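Local coordinates for protein hypoxanthine-guanine phosphoribosyltransferase (Thermus thermophilus, PDB 3ACD) that probably converts hypoxanthine and guanine, with 5-phospho-alpha-D-ribose 1-diphosphate, into IMP and GMP in magnesium-dependent purine salvage, at residues F49-M52 against A53-R57. Numbering follows the deposited sequence.
Sequences FIFM and ADLVR
Four consecutive backbone hydrogen bonds tie Phe49-Met52 to Ala53-Val56, each amide reaching the carbonyl four residues earlier. The shortest runs from Leu55 N to Phe51 O at 2.8 Å, and the straightest from Val56 N to Met52 O (N-H...O 177°). At the start of the run Ala53 N lies 3.0 Å from Phe49 O. A side-chain donor joins them: Arg57 NE reaches back to Ala53 O at 2.9 Å, from above the carbonyl plane, while NH2 forms a salt bridge with Asp54 OD1 whose hydrogen bond is bent and weak. Asp54 OD2 is hydrogen-bonded to Tyr159 OH and pairs with Arg57 of the second subunit. Since Arg57 NH1 answers Asp54 of that subunit, the charges form a reciprocal network across the dimer interface, which would be expected to stabilise both ionised groups.

Apolar contacts follow the same four-residue spacing. Phe51 and Leu55 run side by side, CD2 of the leucine lying over one face of the ring, 4.1 Å from CZ; both have CG anti to the backbone N (chi1 172° and -178°), which sends them the same way, against helix 16-33. Met52 bends at chi2, bringing SD within 4.0 Å of Val56 CG1, and both residues pack on Leu41 of strand 40-45. Helix 49-56 thus illustrates a crossover helix that packs on sheet and helix 16-33 and meets the second subunit through both apolar contacts and the Asp54-Arg57 pairs, within the beta-alpha-beta unit 40-45, 49-56, 64-70 of the type I phosphoribosyltransferase fold.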
ATOM      1  N   PHE A  49       2.914   2.809  -2.885  1.00 10.84           N
ATOM      2  CA  PHE A  49       1.963   2.198  -1.962  1.00 11.59           C
ATOM      3  C   PHE A  49       1.960   2.683  -0.511  1.00 10.77           C
ATOM      4  O   PHE A  49       0.904   2.689   0.124  1.00 10.34           O
ATOM      5  CB  PHE A  49       2.054   0.662  -2.041  1.00 11.70           C
ATOM      6  CG  PHE A  49       3.010   0.037  -1.066  1.00 11.30           C
ATOM      7  CD1 PHE A  49       2.540  -0.509   0.126  1.00 11.39           C
ATOM      8  CD2 PHE A  49       4.364  -0.061  -1.362  1.00 13.79           C
ATOM      9  CE1 PHE A  49       3.408  -1.154   1.008  1.00 12.31           C
ATOM     10  CE2 PHE A  49       5.247  -0.706  -0.481  1.00 14.37           C
ATOM     11  CZ  PHE A  49       4.762  -1.254   0.702  1.00 13.12           C
ATOM     12  N   ILE A  50       3.108   3.107   0.016  1.00 12.63           N
ATOM     13  CA  ILE A  50       3.148   3.596   1.393  1.00  9.64           C
ATOM     14  C   ILE A  50       2.616   5.031   1.437  1.00 10.88           C
ATOM     15  O   ILE A  50       1.841   5.393   2.328  1.00 10.68           O
ATOM     16  CB  ILE A  50       4.585   3.489   1.982  1.00 10.77           C
ATOM     17  CG1 ILE A  50       4.970   2.004   2.066  1.00 10.05           C
ATOM     18  CG2 ILE A  50       4.647   4.136   3.364  1.00 10.75           C
ATOM     19  CD1 ILE A  50       6.264   1.701   2.812  1.00 10.36           C
ATOM     20  N   PHE A  51       3.026   5.844   0.467  1.00 10.54           N
ATOM     21  CA  PHE A  51       2.546   7.219   0.359  1.00  9.79           C
ATOM     22  C   PHE A  51       1.017   7.148   0.245  1.00 10.74           C
ATOM     23  O   PHE A  51       0.290   7.896   0.904  1.00 10.73           O
ATOM     24  CB  PHE A  51       3.155   7.868  -0.889  1.00  9.64           C
ATOM     25  CG  PHE A  51       2.601   9.230  -1.220  1.00 10.60           C
ATOM     26  CD1 PHE A  51       2.418  10.192  -0.233  1.00 11.14           C
ATOM     27  CD2 PHE A  51       2.325   9.572  -2.544  1.00  9.34           C
ATOM     28  CE1 PHE A  51       1.971  11.479  -0.559  1.00 13.03           C
ATOM     29  CE2 PHE A  51       1.878  10.853  -2.879  1.00 11.68           C
ATOM     30  CZ  PHE A  51       1.703  11.810  -1.882  1.00 11.79           C
ATOM     31  N   MET A  52       0.537   6.231  -0.588  1.00  9.29           N
ATOM     32  CA  MET A  52      -0.900   6.036  -0.779  1.00  9.80           C
ATOM     33  C   MET A  52      -1.584   5.666   0.543  1.00  9.87           C
ATOM     34  O   MET A  52      -2.599   6.262   0.920  1.00 10.01           O
ATOM     35  CB  MET A  52      -1.135   4.920  -1.803  1.00 11.18           C
ATOM     36  CG  MET A  52      -2.601   4.583  -2.044  1.00 11.38           C
ATOM     37  SD  MET A  52      -3.431   5.705  -3.191  1.00 13.36           S
ATOM     38  CE  MET A  52      -4.879   4.701  -3.632  1.00 12.99           C
ATOM     39  N   ALA A  53      -1.031   4.679   1.244  1.00  8.66           N
ATOM     40  CA  ALA A  53      -1.602   4.233   2.513  1.00 10.84           C
ATOM     41  C   ALA A  53      -1.731   5.367   3.528  1.00 11.25           C
ATOM     42  O   ALA A  53      -2.752   5.487   4.204  1.00 10.41           O
ATOM     43  CB  ALA A  53      -0.755   3.101   3.105  1.00  9.59           C
ATOM     44  N   ASP A  54      -0.703   6.201   3.635  1.00 10.27           N
ATOM     45  CA  ASP A  54      -0.749   7.311   4.586  1.00 11.59           C
ATOM     46  C   ASP A  54      -1.642   8.449   4.101  1.00 11.80           C
ATOM     47  O   ASP A  54      -2.389   9.038   4.883  1.00 12.04           O
ATOM     48  CB  ASP A  54       0.661   7.847   4.851  1.00 12.57           C
ATOM     49  CG  ASP A  54       1.535   6.854   5.589  1.00 13.13           C
ATOM     50  OD1 ASP A  54       1.020   5.792   5.996  1.00 14.31           O
ATOM     51  OD2 ASP A  54       2.738   7.136   5.764  1.00 12.07           O
ATOM     52  N   LEU A  55      -1.568   8.746   2.808  1.00 10.96           N
ATOM     53  CA  LEU A  55      -2.360   9.822   2.221  1.00 12.01           C
ATOM     54  C   LEU A  55      -3.873   9.613   2.331  1.00 13.80           C
ATOM     55  O   LEU A  55      -4.592  10.518   2.758  1.00 13.20           O
ATOM     56  CB  LEU A  55      -1.986  10.016   0.743  1.00 12.18           C
ATOM     57  CG  LEU A  55      -2.718  11.148   0.006  1.00 12.18           C
ATOM     58  CD1 LEU A  55      -2.342  12.482   0.624  1.00 12.52           C
ATOM     59  CD2 LEU A  55      -2.356  11.139  -1.476  1.00 12.33           C
ATOM     60  N   VAL A  56      -4.367   8.434   1.953  1.00 12.40           N
ATOM     61  CA  VAL A  56      -5.805   8.204   2.011  1.00 12.09           C
ATOM     62  C   VAL A  56      -6.362   8.313   3.428  1.00 13.42           C
ATOM     63  O   VAL A  56      -7.486   8.777   3.622  1.00 13.15           O
ATOM     64  CB  VAL A  56      -6.206   6.837   1.383  1.00 13.65           C
ATOM     65  CG1 VAL A  56      -5.776   6.803  -0.082  1.00 10.91           C
ATOM     66  CG2 VAL A  56      -5.593   5.676   2.161  1.00 13.84           C
ATOM     67  N   ARG A  57      -5.570   7.915   4.417  1.00 13.52           N
ATOM     68  CA  ARG A  57      -6.010   7.996   5.804  1.00 13.74           C
ATOM     69  C   ARG A  57      -6.059   9.437   6.301  1.00 15.18           C
ATOM     70  O   ARG A  57      -6.491   9.694   7.427  1.00 13.57           O
ATOM     71  CB  ARG A  57      -5.098   7.158   6.701  1.00 14.09           C
ATOM     72  CG  ARG A  57      -5.378   5.663   6.595  1.00 14.78           C
ATOM     73  CD  ARG A  57      -4.466   4.852   7.493  1.00 12.92           C
ATOM     74  NE  ARG A  57      -3.105   4.757   6.968  1.00 12.31           N
ATOM     75  CZ  ARG A  57      -2.151   4.018   7.527  1.00 13.77           C
ATOM     76  NH1 ARG A  57      -2.423   3.320   8.624  1.00 13.61           N
ATOM     77  NH2 ARG A  57      -0.936   3.960   6.988  1.00 11.75           N
TER